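Local coordinates for ABC transporter periplasmic peptide-binding protein (Pseudoalteromonas, PDB 4QFL) that binds dipeptides in the periplasm, here Ala-Phe, and probably delivers them to an ABC transporter for import, at residues T288-G293 with G522-I527; R383-N388 with G432-T437. All coordinates share one frame; numbering follows the deposited sequence.

Overall arrangement
From the N terminus, the chain first reaches 288-293, which leads into strand 291-297. It passes next through 383-388, the loop between strand 373-378 and helix 389-401. Segment 432-437 follows, at the end of strand 428-434. Segment 522-527 comes last, in a loop near the C terminus. Contact 2 closes a loop of 43 residues. It is nested inside the 228-residue loop closed by contact 1. The two contacts meet because strands 291-297 and 428-434 pair antiparallel, and their centres are about 7 Å apart. Contact 1 ties the residues just before strand 291-297 to the C-terminal loop, while contact 2 ties strand 428-434 to the turn that binds the dipeptide carboxylate.

Contact 1 (T288-G293 with G522-I527)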
loop_
_atom_site.group_PDB
_atom_site.type_symbol
_atom_site.label_atom_id
_atom_site.label_comp_id
_atom_site.label_asym_id
_atom_site.label_seq_id
_atom_site.Cartn_x
_atom_site.Cartn_y
_atom_site.Cartn_z
ATOM N N THR A 288 12.932 -1.003 -10.430
ATOM C CA THR A 288 12.235 -2.251 -10.182
ATOM C C THR A 288 11.522 -2.168 -8.836
ATOM O O THR A 288 11.970 -1.458 -7.928
ATOM C CB THR A 288 13.194 -3.446 -10.173
ATOM O OG1 THR A 288 12.440 -4.635 -9.934
ATOM C CG2 THR A 288 14.217 -3.302 -9.071
ATOM N N ASN A 289 10.415 -2.889 -8.700
ATOM C CA ASN A 289 9.577 -2.740 -7.516
ATOM C C ASN A 289 8.678 -3.955 -7.310
ATOM O O ASN A 289 8.192 -4.551 -8.266
ATOM C CB ASN A 289 8.766 -1.440 -7.626
ATOM C CG ASN A 289 7.766 -1.270 -6.504
ATOM O OD1 ASN A 289 6.664 -1.818 -6.561
ATOM N ND2 ASN A 289 8.127 -0.485 -5.492
ATOM N N LEU A 290 8.491 -4.329 -6.053
ATOM C CA LEU A 290 7.634 -5.450 -5.700
ATOM C C LEU A 290 6.170 -5.023 -5.772
ATOM O O LEU A 290 5.678 -4.293 -4.918
ATOM C CB LEU A 290 7.955 -5.905 -4.288
ATOM C CG LEU A 290 9.324 -6.502 -3.995
ATOM C CD1 LEU A 290 9.544 -6.516 -2.496
ATOM C CD2 LEU A 290 9.417 -7.910 -4.587
ATOM N N ASN A 291 5.479 -5.456 -6.811
ATOM C CA ASN A 291 4.081 -5.108 -6.964
ATOM C C ASN A 291 3.389 -6.130 -7.825
ATOM O O ASN A 291 4.039 -6.895 -8.532
ATOM C CB ASN A 291 3.923 -3.712 -7.570
ATOM C CG ASN A 291 4.456 -3.622 -8.986
ATOM O OD1 ASN A 291 5.611 -3.249 -9.213
ATOM N ND2 ASN A 291 3.615 -3.949 -9.946
ATOM N N ILE A 292 2.067 -6.154 -7.746
ATOM C CA ILE A 292 1.267 -6.986 -8.632
ATOM C C ILE A 292 0.003 -6.261 -9.041
ATOM O O ILE A 292 -0.650 -5.625 -8.219
ATOM C CB ILE A 292 0.885 -8.302 -7.964
ATOM C CG1 ILE A 292 0.011 -9.143 -8.911
ATOM C CG2 ILE A 292 0.224 -8.036 -6.626
ATOM C CD1 ILE A 292 0.784 -9.797 -10.038
ATOM N N GLY A 293 -0.307 -6.321 -10.332
ATOM C CA GLY A 293 -1.582 -5.867 -10.852
ATOM C C GLY A 293 -2.386 -7.090 -11.273
ATOM O O GLY A 293 -1.886 -7.965 -12.003
ATOM N N GLY A 522 12.280 3.335 -4.384
ATOM C CA GLY A 522 12.511 2.021 -3.805
ATOM C C GLY A 522 11.675 0.854 -4.312
ATOM O O GLY A 522 10.645 1.062 -4.942
ATOM N N PRO A 523 12.119 -0.385 -4.025
ATOM C CA PRO A 523 11.453 -1.615 -4.472
ATOM C C PRO A 523 10.250 -1.977 -3.584
ATOM O O PRO A 523 9.516 -2.929 -3.855
ATOM C CB PRO A 523 12.559 -2.663 -4.353
ATOM C CG PRO A 523 13.394 -2.179 -3.220
ATOM C CD PRO A 523 13.355 -0.672 -3.274
ATOM N N PHE A 524 10.046 -1.191 -2.532
ATOM C CA PHE A 524 8.856 -1.333 -1.691
ATOM C C PHE A 524 8.592 -0.057 -0.892
ATOM O O PHE A 524 9.457 0.813 -0.802
ATOM C CB PHE A 524 8.983 -2.542 -0.752
ATOM C CG PHE A 524 10.218 -2.520 0.125
ATOM C CD1 PHE A 524 10.235 -1.798 1.303
ATOM C CD2 PHE A 524 11.342 -3.256 -0.217
ATOM C CE1 PHE A 524 11.360 -1.786 2.108
ATOM C CE2 PHE A 524 12.462 -3.253 0.581
ATOM C CZ PHE A 524 12.477 -2.521 1.745
ATOM N N GLY A 525 7.395 0.053 -0.329
ATOM C CA GLY A 525 7.097 1.136 0.584
ATOM C C GLY A 525 6.790 2.456 -0.085
ATOM O O GLY A 525 6.921 2.606 -1.298
ATOM N N ALA A 526 6.379 3.421 0.726
ATOM C CA ALA A 526 5.976 4.731 0.235
ATOM C C ALA A 526 7.152 5.606 -0.176
ATOM O O ALA A 526 8.290 5.381 0.226
ATOM C CB ALA A 526 5.150 5.440 1.283
ATOM N N ILE A 527 6.849 6.608 -0.994
ATOM C CA ILE A 527 7.804 7.623 -1.407
ATOM C C ILE A 527 8.278 8.413 -0.186
ATOM O O ILE A 527 7.522 8.592 0.762
ATOM C CB ILE A 527 7.141 8.578 -2.425
ATOM C CG1 ILE A 527 7.288 8.027 -3.846
ATOM C CG2 ILE A 527 7.714 9.965 -2.316
ATOM C CD1 ILE A 527 6.046 8.208 -4.727
#
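At the entrance to strand 291-297, Asn289 and Leu290 pack against Pro523 in a loop near the C terminus. The backbones come close here, with Asn289 CA 3.7 Å from Pro523 CA. One hydrogen bond joins them. Leu290 N donates to Pro523 O at 2.8 Å, in a nearly straight bond (170° at the hydrogen). Leu290 CB also touches this oxygen, 3.4 Å from Pro523 O. On the same edge of the backbone, Thr288 O receives a CA-H...O contact of 3.5 Å from Pro523 CA. Asn289 has CG anti to its backbone N (chi1 174°), which sets CG 3.6 Å from Pro523 O. Its amide end lies beside the carbonyl groups of Gly522 and Pro523. An alanine here would probably open a gap beside the Pro523 carbonyl, where CG and the amide now pack. The apolar contribution is small: Leu290 CD1 approaches the Phe524 ring obliquely, 4.4 Å from CD2. The loop is also bound by Arg508 of strand 500-513, which donates to Gly522 O and Gly525 O. Leu290 pairs through its backbone with Ala435. The contact thus joins the lead-in to strand 291-297, which pairs with strand 428-434, to the C-terminal loop beside the dipeptide site, within the periplasmic binding protein fold of family 5.

Contact 2 (R383-N388 with G432-T437); sequences RIYNPN and GWAADT. With ALA (alanine), chain C; PHE (phenylalanine), chain D.
Tyr385 covers the end of strand 428-434 with its ring, and Gly432 and Ala434 are its main partners. Tyr385 CG lies between the backbone N and the carbonyl carbon (chi1 48°), and from there the ring lies against the strand. Gly432 CA sits over one face of the ring in a CH-pi contact, 3.7 Å from the centroid. Trp433 N lies over the centre of that same face, while Arg383 CB packs on the opposite one. The ring is therefore held between its own turn and the strand. A side chain on Gly432 would point at Tyr385, and even a CB would clash with CD1, so the close packing depends on glycine. Ala434 extends the contact with its methyl group. Its CB is 4.4 Å from Tyr385 CD2 and 4.3 Å from Ile384 CD1.

The packing lines the pocket for the Ala-Phe dipeptide. Tyr385 OH donates to the carboxylate O of the ligand phenylalanine at 2.6 Å. Arg383 NE reaches the same oxygen at 3.0 Å, and NH2 binds OXT, with a weak second bond to O. The guanidinium meets the carboxylate at its edge, and its NH1 forms a salt bridge with Glu36. Ala434 grips the other ligand residue by its backbone: its N donates to the alanine O at 2.8 Å, and its O accepts from the alanine N. Asp436 OD1 also accepts from that nitrogen, at 2.8 Å, and would probably balance the charge of a protonated ligand amine. The nitrogen lies over one face of the Trp433 ring, offset toward the rim.

Around this site, strand 291-297 pairs with strand 428-434 and puts Asn291 against Ile384 and Tyr385. Helix 414-422 brings Trp414 to Arg383 and Tyr385, and helix 445-448 packs on Trp433.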
loop_
_atom_site.group_PDB
_atom_site.type_symbol
_atom_site.label_atom_id
_atom_site.label_comp_id
_atom_site.label_asym_id
_atom_site.label_seq_id
_atom_site.Cartn_x
_atom_site.Cartn_y
_atom_site.Cartn_z
ATOM N N ARG A 383 -1.175 3.619 -11.179
ATOM C CA ARG A 383 -0.481 3.004 -10.042
ATOM C C ARG A 383 0.719 2.261 -10.592
ATOM O O ARG A 383 0.777 1.961 -11.788
ATOM C CB ARG A 383 -1.373 1.998 -9.298
ATOM C CG ARG A 383 -2.836 2.380 -9.166
ATOM C CD ARG A 383 -3.015 3.664 -8.389
ATOM N NE ARG A 383 -2.398 3.622 -7.069
ATOM C CZ ARG A 383 -1.691 4.620 -6.536
ATOM N NH1 ARG A 383 -1.479 5.745 -7.215
ATOM N NH2 ARG A 383 -1.175 4.490 -5.322
ATOM N N ILE A 384 1.673 1.949 -9.729
ATOM C CA ILE A 384 2.847 1.212 -10.163
ATOM C C ILE A 384 2.444 -0.066 -10.882
ATOM O O ILE A 384 3.001 -0.402 -11.924
ATOM C CB ILE A 384 3.726 0.833 -8.979
ATOM C CG1 ILE A 384 4.196 2.090 -8.254
ATOM C CG2 ILE A 384 4.924 0.011 -9.448
ATOM C CD1 ILE A 384 4.874 1.792 -6.943
ATOM N N TYR A 385 1.484 -0.783 -10.318
ATOM C CA TYR A 385 1.111 -2.082 -10.857
ATOM C C TYR A 385 0.162 -2.003 -12.052
ATOM O O TYR A 385 -0.116 -3.008 -12.689
ATOM C CB TYR A 385 0.521 -2.957 -9.757
ATOM C CG TYR A 385 -0.530 -2.266 -8.926
ATOM C CD1 TYR A 385 -1.856 -2.250 -9.329
ATOM C CD2 TYR A 385 -0.198 -1.628 -7.743
ATOM C CE1 TYR A 385 -2.824 -1.624 -8.574
ATOM C CE2 TYR A 385 -1.160 -0.994 -6.983
ATOM C CZ TYR A 385 -2.473 -1.000 -7.401
ATOM O OH TYR A 385 -3.439 -0.377 -6.651
ATOM N N ASN A 386 -0.329 -0.809 -12.353
ATOM C CA ASN A 386 -1.244 -0.630 -13.475
ATOM C C ASN A 386 -1.362 0.827 -13.909
ATOM O O ASN A 386 -2.115 1.596 -13.325
ATOM C CB ASN A 386 -2.626 -1.207 -13.157
ATOM C CG ASN A 386 -3.521 -1.263 -14.378
ATOM O OD1 ASN A 386 -3.295 -0.559 -15.357
ATOM N ND2 ASN A 386 -4.538 -2.104 -14.324
ATOM N N PRO A 387 -0.547 1.188 -14.997
ATOM C CA PRO A 387 -0.600 2.630 -15.309
ATOM C C PRO A 387 -1.843 3.146 -16.054
ATOM O O PRO A 387 -1.987 4.350 -16.214
ATOM C CB PRO A 387 0.658 2.865 -16.147
ATOM C CG PRO A 387 0.808 1.629 -16.933
ATOM C CD PRO A 387 0.487 0.545 -15.959
ATOM N N ASN A 388 -2.722 2.259 -16.494
ATOM C CA ASN A 388 -3.954 2.689 -17.156
ATOM C C ASN A 388 -5.072 1.656 -17.056
ATOM O O ASN A 388 -5.338 0.926 -18.018
ATOM C CB ASN A 388 -3.678 3.034 -18.626
ATOM C CG ASN A 388 -4.778 3.882 -19.253
ATOM O OD1 ASN A 388 -5.903 3.957 -18.744
ATOM N ND2 ASN A 388 -4.457 4.523 -20.366
ATOM N N GLY A 432 -4.631 -4.113 -7.472
ATOM C CA GLY A 432 -3.342 -4.727 -7.250
ATOM C C GLY A 432 -2.773 -4.334 -5.908
ATOM O O GLY A 432 -3.495 -3.894 -5.025
ATOM N N TRP A 433 -1.469 -4.496 -5.763
ATOM C CA TRP A 433 -0.823 -4.187 -4.509
ATOM C C TRP A 433 0.598 -3.748 -4.774
ATOM O O TRP A 433 1.332 -4.399 -5.514
ATOM C CB TRP A 433 -0.820 -5.432 -3.634
ATOM C CG TRP A 433 -0.382 -5.235 -2.215
ATOM C CD1 TRP A 433 0.749 -5.742 -1.630
ATOM C CD2 TRP A 433 -1.071 -4.510 -1.182
ATOM N NE1 TRP A 433 0.802 -5.373 -0.308
ATOM C CE2 TRP A 433 -0.300 -4.616 -0.008
ATOM C CE3 TRP A 433 -2.264 -3.783 -1.136
ATOM C CZ2 TRP A 433 -0.684 -4.020 1.193
ATOM C CZ3 TRP A 433 -2.639 -3.184 0.069
ATOM C CH2 TRP A 433 -1.856 -3.303 1.204
ATOM N N ALA A 434 0.974 -2.622 -4.184
ATOM C CA ALA A 434 2.367 -2.231 -4.125
ATOM C C ALA A 434 2.952 -2.621 -2.754
ATOM O O ALA A 434 2.564 -2.088 -1.718
ATOM C CB ALA A 434 2.509 -0.746 -4.391
ATOM N N ALA A 435 3.871 -3.573 -2.752
ATOM C CA ALA A 435 4.365 -4.141 -1.508
ATOM C C ALA A 435 4.912 -3.107 -0.524
ATOM O O ALA A 435 5.589 -2.154 -0.919
ATOM C CB ALA A 435 5.407 -5.213 -1.798
ATOM N N ASP A 436 4.615 -3.310 0.758
ATOM C CA ASP A 436 5.090 -2.420 1.816
ATOM C C ASP A 436 6.439 -2.885 2.364
ATOM O O ASP A 436 7.209 -2.096 2.908
ATOM C CB ASP A 436 4.070 -2.347 2.961
ATOM C CG ASP A 436 2.632 -2.183 2.472
ATOM O OD1 ASP A 436 2.292 -1.106 1.923
ATOM O OD2 ASP A 436 1.831 -3.127 2.657
ATOM N N THR A 437 6.719 -4.172 2.220
ATOM C CA THR A 437 7.981 -4.749 2.678
ATOM C C THR A 437 8.389 -5.841 1.698
ATOM O O THR A 437 7.601 -6.217 0.827
ATOM C CB THR A 437 7.836 -5.381 4.077
ATOM O OG1 THR A 437 7.143 -6.624 3.960
ATOM C CG2 THR A 437 7.062 -4.463 5.013
HETATM N N ALA C . 0.368 -1.451 -0.123
HETATM C CA ALA C . -0.550 -0.327 -0.286
HETATM C C ALA C . -1.178 -0.337 -1.678
HETATM O O ALA C . -0.567 -0.808 -2.636
HETATM C CB ALA C . 0.174 0.998 -0.029
HETATM N N PHE D . -2.405 0.172 -1.784
HETATM C CA PHE D . -3.077 0.318 -3.070
HETATM C C PHE D . -2.439 1.439 -3.858
HETATM O O PHE D . -2.353 1.374 -5.080
HETATM C CB PHE D . -4.550 0.652 -2.862
HETATM C CG PHE D . -5.362 -0.484 -2.347
HETATM C CD1 PHE D . -5.278 -1.736 -2.934
HETATM C CD2 PHE D . -6.216 -0.303 -1.283
HETATM C CE1 PHE D . -6.031 -2.781 -2.474
HETATM C CE2 PHE D . -6.975 -1.344 -0.816
HETATM C CZ PHE D . -6.883 -2.588 -1.407
HETATM O OXT PHE D . -2.006 2.439 -3.284
#